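Inorganic polyphosphate/ATP-glucomannokinase (Arthrobacter sp., PDB 1WOQ) phosphorylates glucose and mannose, drawing the phosphoryl group from either inorganic polyphosphate or ATP, and belongs to the ROK family. Local coordinates at residues V144-L149 and G154-F159; L169-L172 and H177-E180. All coordinates share one frame; numbering follows the deposited sequence.

Interaction 1: residues V144-L149 and G154-F159. With BGC (beta-D-glucopyranose), chain C.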
loop_
_atom_site.group_PDB
_atom_site.type_symbol
_atom_site.label_atom_id
_atom_site.label_comp_id
_atom_site.label_asym_id
_atom_site.label_seq_id
_atom_site.Cartn_x
_atom_site.Cartn_y
_atom_site.Cartn_z
ATOM N N VAL A 144 3.726 -9.234 12.498
ATOM C CA VAL A 144 3.744 -9.610 11.089
ATOM C C VAL A 144 4.091 -8.348 10.311
ATOM O O VAL A 144 3.397 -7.342 10.414
ATOM C CB VAL A 144 2.363 -10.140 10.628
ATOM C CG1 VAL A 144 2.363 -10.370 9.122
ATOM C CG2 VAL A 144 2.047 -11.446 11.358
ATOM N N LEU A 145 5.165 -8.392 9.533
ATOM C CA LEU A 145 5.564 -7.210 8.780
ATOM C C LEU A 145 5.390 -7.404 7.286
ATOM O O LEU A 145 5.984 -8.299 6.691
ATOM C CB LEU A 145 7.020 -6.846 9.102
ATOM C CG LEU A 145 7.317 -6.627 10.592
ATOM C CD1 LEU A 145 8.802 -6.330 10.785
ATOM C CD2 LEU A 145 6.465 -5.484 11.125
ATOM N N VAL A 146 4.553 -6.563 6.688
ATOM C CA VAL A 146 4.301 -6.621 5.255
ATOM C C VAL A 146 5.193 -5.562 4.613
ATOM O O VAL A 146 5.011 -4.367 4.834
ATOM C CB VAL A 146 2.820 -6.315 4.944
ATOM C CG1 VAL A 146 2.540 -6.536 3.460
ATOM C CG2 VAL A 146 1.923 -7.213 5.785
ATOM N N ILE A 147 6.177 -6.016 3.846
ATOM C CA ILE A 147 7.118 -5.118 3.189
ATOM C C ILE A 147 6.794 -5.078 1.701
ATOM O O ILE A 147 6.813 -6.112 1.039
ATOM C CB ILE A 147 8.568 -5.625 3.365
ATOM C CG1 ILE A 147 8.904 -5.754 4.856
ATOM C CG2 ILE A 147 9.540 -4.696 2.654
ATOM C CD1 ILE A 147 8.843 -4.444 5.640
ATOM N N THR A 148 6.494 -3.891 1.178
ATOM C CA THR A 148 6.180 -3.764 -0.239
ATOM C C THR A 148 7.370 -3.210 -1.021
ATOM O O THR A 148 8.010 -2.238 -0.608
ATOM C CB THR A 148 4.941 -2.861 -0.464
ATOM O OG1 THR A 148 5.225 -1.522 -0.038
ATOM C CG2 THR A 148 3.758 -3.390 0.330
ATOM N N LEU A 149 7.667 -3.844 -2.151
ATOM C CA LEU A 149 8.783 -3.431 -2.995
ATOM C C LEU A 149 8.275 -2.842 -4.311
ATOM O O LEU A 149 7.676 -3.541 -5.120
ATOM C CB LEU A 149 9.686 -4.636 -3.277
ATOM C CG LEU A 149 10.206 -5.378 -2.040
ATOM C CD1 LEU A 149 10.926 -6.646 -2.466
ATOM C CD2 LEU A 149 11.139 -4.470 -1.246
ATOM N N GLY A 154 7.567 0.095 1.148
ATOM C CA GLY A 154 6.539 0.375 2.125
ATOM C C GLY A 154 6.542 -0.689 3.194
ATOM O O GLY A 154 7.111 -1.767 3.006
ATOM N N SER A 155 5.920 -0.389 4.325
ATOM C CA SER A 155 5.850 -1.356 5.405
ATOM C C SER A 155 4.587 -1.188 6.222
ATOM O O SER A 155 4.244 -0.077 6.630
ATOM C CB SER A 155 7.057 -1.222 6.339
ATOM O OG SER A 155 7.060 0.039 6.991
ATOM N N ALA A 156 3.898 -2.300 6.453
ATOM C CA ALA A 156 2.702 -2.307 7.280
ATOM C C ALA A 156 3.092 -3.120 8.510
ATOM O O ALA A 156 3.517 -4.273 8.389
ATOM C CB ALA A 156 1.545 -2.988 6.554
ATOM N N PHE A 157 2.966 -2.513 9.681
ATOM C CA PHE A 157 3.301 -3.184 10.932
ATOM C C PHE A 157 2.001 -3.735 11.515
ATOM O O PHE A 157 1.127 -2.977 11.937
ATOM C CB PHE A 157 3.947 -2.182 11.899
ATOM C CG PHE A 157 4.712 -2.824 13.030
ATOM C CD1 PHE A 157 6.073 -2.576 13.188
ATOM C CD2 PHE A 157 4.071 -3.662 13.940
ATOM C CE1 PHE A 157 6.790 -3.155 14.242
ATOM C CE2 PHE A 157 4.774 -4.248 14.994
ATOM C CZ PHE A 157 6.137 -3.993 15.146
ATOM N N ILE A 158 1.876 -5.058 11.514
ATOM C CA ILE A 158 0.689 -5.726 12.035
ATOM C C ILE A 158 1.056 -6.456 13.330
ATOM O O ILE A 158 2.089 -7.117 13.394
ATOM C CB ILE A 158 0.150 -6.781 11.027
ATOM C CG1 ILE A 158 -0.093 -6.139 9.656
ATOM C CG2 ILE A 158 -1.145 -7.399 11.554
ATOM C CD1 ILE A 158 -1.117 -5.018 9.663
ATOM N N PHE A 159 0.227 -6.312 14.359
ATOM C CA PHE A 159 0.463 -7.006 15.625
ATOM C C PHE A 159 -0.848 -7.612 16.105
ATOM O O PHE A 159 -1.823 -6.895 16.346
ATOM C CB PHE A 159 1.008 -6.063 16.699
ATOM C CG PHE A 159 1.404 -6.776 17.962
ATOM C CD1 PHE A 159 2.492 -7.641 17.971
ATOM C CD2 PHE A 159 0.656 -6.630 19.128
ATOM C CE1 PHE A 159 2.834 -8.358 19.117
ATOM C CE2 PHE A 159 0.988 -7.342 20.282
ATOM C CZ PHE A 159 2.079 -8.207 20.274
HETATM C C2 BGC C . 6.885 6.064 1.511
HETATM C C3 BGC C . 5.841 5.176 2.201
HETATM C C4 BGC C . 5.160 4.265 1.168
HETATM C C5 BGC C . 6.226 3.485 0.385
HETATM C C6 BGC C . 5.656 2.615 -0.719
HETATM C C1 BGC C . 7.868 5.177 0.741
HETATM O O1 BGC C . 8.802 5.951 0.074
HETATM O O2 BGC C . 7.580 6.833 2.477
HETATM O O3 BGC C . 4.871 5.980 2.855
HETATM O O4 BGC C . 4.287 3.354 1.828
HETATM O O5 BGC C . 7.157 4.403 -0.230
HETATM O O6 BGC C . 4.820 3.363 -1.590
#
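Leu-145 presses one methyl, CD2, onto a face of the Phe-157 ring, 3.8 Å from the ring centroid, in a CH-pi contact near CD1. The two side chains run side by side on one face of an antiparallel hairpin in a mixed sheet of the actin-like ATPase (ROK) fold, a face packed by helix 195-213. Phe-157 carries CG opposite its backbone N (chi1 -162°), which lays the ring over that methyl, while Phe-213 meets the ring edge-to-face. Farther along, Ile-147 CD1 fits against Ser-155 CB at 3.7 Å. An alanine in place of Phe-157 would probably leave Leu-145 CD2 without its aromatic cover and open a gap beside Phe-213. On the other face beta carbons meet: Val-146 CB rests on Ala-156 CB at 3.9 Å, and Val-144 CB meets Ile-158 CB at 4.0 Å. At the sugar end Gly-154 provides the hollow, since any CB there would collide with Thr-148 OG1; its bare CA comes within 3.6 Å of the glucose C5. Six backbone hydrogen bonds join Val-144, Val-146 and Thr-148 to strand 153-159, while Leu-145 and Ile-147 turn their backbone groups to strand 217-221, which ties the hairpin into the sheet.

Interaction 2: residues L169-L172 and H177-E180; sequences LGHL and HDAE. With BGC (beta-D-glucopyranose), chain C.
His-171 turns the edge of its imidazole to the Asp-178 carboxylate, and ND1 donates to Asp-178 OD2 over 2.6 Å in a nearly straight bond. The acceptor lies almost in the ring plane, and OD2 receives the proton on its syn lone pair, although ring and carboxylate are twisted 53° against each other. Asp-178 reaches the ring because its CG stands opposite its own backbone N (chi1 169°). A water bridges the two residues, donating to both Asp-178 OD2 and His-171 O, so OD2 accepts from the ring and from the water. At the far side of the imidazole NE2 donates to O2 of the bound glucose at 2.8 Å and, over a longer distance, to O1. Glu-180 comes obliquely past the same ring, its CD 3.3 Å from His-171 CE1, and sets OE1 2.6 Å from the anomeric hydroxyl O1. Ile-153 N donates to this carboxylate oxygen. The backbones are pinned beneath these side chains: Ala-179 N donates to Leu-172 O at 2.8 Å, and Glu-180 N to Gly-170 O at 3.1 Å. Asp-178 is the N-cap of helix 179-183, its OD1 accepting a weak capping bond from Glu-180 N. Ala-179 CB lies against the carbonyl oxygens of Leu-172 and Gly-170, and Leu-172 packs outward on Val-209 and Leu-212 of helix 195-213. A His-carboxylate pair and a helix N-cap thus build part of the glucose pocket of this ROK-family kinase. Asp-178 acts as a second-shell residue: by holding ND1 it probably sets the ring rotation that points NE2 of His-171 at the hydroxyls on C1 and C2 of the sugar.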
loop_
_atom_site.group_PDB
_atom_site.type_symbol
_atom_site.label_atom_id
_atom_site.label_comp_id
_atom_site.label_asym_id
_atom_site.label_seq_id
_atom_site.Cartn_x
_atom_site.Cartn_y
_atom_site.Cartn_z
ATOM N N LEU A 169 9.391 1.722 7.566
ATOM C CA LEU A 169 10.607 0.916 7.505
ATOM C C LEU A 169 11.365 1.007 6.189
ATOM O O LEU A 169 12.505 0.548 6.095
ATOM C CB LEU A 169 10.276 -0.547 7.822
ATOM C CG LEU A 169 10.378 -0.996 9.286
ATOM C CD1 LEU A 169 10.104 0.149 10.238
ATOM C CD2 LEU A 169 9.424 -2.155 9.524
ATOM N N GLY A 170 10.737 1.590 5.173
ATOM C CA GLY A 170 11.410 1.745 3.900
ATOM C C GLY A 170 12.440 2.850 4.030
ATOM O O GLY A 170 13.282 3.035 3.150
ATOM N N HIS A 171 12.385 3.576 5.145
ATOM C CA HIS A 171 13.312 4.672 5.375
ATOM C C HIS A 171 14.309 4.435 6.494
ATOM O O HIS A 171 14.916 5.369 7.020
ATOM C CB HIS A 171 12.532 5.976 5.569
ATOM C CG HIS A 171 11.809 6.405 4.330
ATOM N ND1 HIS A 171 12.472 6.697 3.156
ATOM C CD2 HIS A 171 10.488 6.491 4.048
ATOM C CE1 HIS A 171 11.589 6.938 2.204
ATOM N NE2 HIS A 171 10.377 6.819 2.717
ATOM N N LEU A 172 14.465 3.169 6.862
ATOM C CA LEU A 172 15.464 2.798 7.844
ATOM C C LEU A 172 16.759 3.085 7.100
ATOM O O LEU A 172 16.796 3.002 5.871
ATOM C CB LEU A 172 15.414 1.296 8.130
ATOM C CG LEU A 172 14.288 0.716 8.978
ATOM C CD1 LEU A 172 14.283 -0.809 8.855
ATOM C CD2 LEU A 172 14.488 1.136 10.429
ATOM N N HIS A 177 22.819 4.341 3.680
ATOM C CA HIS A 177 21.790 4.867 2.791
ATOM C C HIS A 177 20.369 4.625 3.246
ATOM O O HIS A 177 20.090 3.681 3.974
ATOM C CB HIS A 177 21.914 4.252 1.397
ATOM C CG HIS A 177 23.067 4.771 0.605
ATOM N ND1 HIS A 177 24.236 4.060 0.443
ATOM C CD2 HIS A 177 23.235 5.934 -0.065
ATOM C CE1 HIS A 177 25.075 4.764 -0.294
ATOM N NE2 HIS A 177 24.492 5.905 -0.615
ATOM N N ASP A 178 19.468 5.488 2.790
ATOM C CA ASP A 178 18.054 5.321 3.076
ATOM C C ASP A 178 17.778 3.984 2.383
ATOM O O ASP A 178 18.087 3.825 1.204
ATOM C CB ASP A 178 17.270 6.467 2.431
ATOM C CG ASP A 178 15.782 6.235 2.451
ATOM O OD1 ASP A 178 15.293 5.466 1.598
ATOM O OD2 ASP A 178 15.104 6.817 3.319
ATOM N N ALA A 179 17.221 3.024 3.115
ATOM C CA ALA A 179 16.976 1.688 2.577
ATOM C C ALA A 179 16.384 1.603 1.173
ATOM O O ALA A 179 16.909 0.887 0.324
ATOM C CB ALA A 179 16.113 0.884 3.545
ATOM N N GLU A 180 15.300 2.326 0.917
ATOM C CA GLU A 180 14.674 2.242 -0.395
ATOM C C GLU A 180 15.470 2.854 -1.536
ATOM O O GLU A 180 15.225 2.529 -2.696
ATOM C CB GLU A 180 13.262 2.848 -0.370
ATOM C CG GLU A 180 13.195 4.338 -0.115
ATOM C CD GLU A 180 11.813 4.899 -0.405
ATOM O OE1 GLU A 180 10.822 4.253 -0.015
ATOM O OE2 GLU A 180 11.720 5.983 -1.019
HETATM C C2 BGC C . 6.885 6.064 1.511
HETATM C C3 BGC C . 5.841 5.176 2.201
HETATM C C4 BGC C . 5.160 4.265 1.168
HETATM C C5 BGC C . 6.226 3.485 0.385
HETATM C C6 BGC C . 5.656 2.615 -0.719
HETATM C C1 BGC C . 7.868 5.177 0.741
HETATM O O1 BGC C . 8.802 5.951 0.074
HETATM O O2 BGC C . 7.580 6.833 2.477
HETATM O O3 BGC C . 4.871 5.980 2.855
HETATM O O4 BGC C . 4.287 3.354 1.828
HETATM O O5 BGC C . 7.157 4.403 -0.230
HETATM O O6 BGC C . 4.820 3.363 -1.590
HETATM O O HOH W 1 15.904 7.597 5.733
#

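Overall arrangement
The two contacts follow one another along the chain, interaction 1 closing before interaction 2 opens, and their centres lie about 13 Å apart. The hairpin of interaction 1 belongs to the mixed sheet of strands 162-164, 153-159, 143-149, 217-221 and 241-243; the chain then passes through strand 162-164 to the loop and helix start of interaction 2. Ser-155 OG joins them directly, 2.9 Å from Leu-169 N in a probable hydrogen bond, and helix 195-213 packs against both. Both reach the same glucose, the hairpin near C5 and His-171 and Glu-180 at the hydroxyls on C1 and C2, so this sheet and its following loop together form one side of the sugar site.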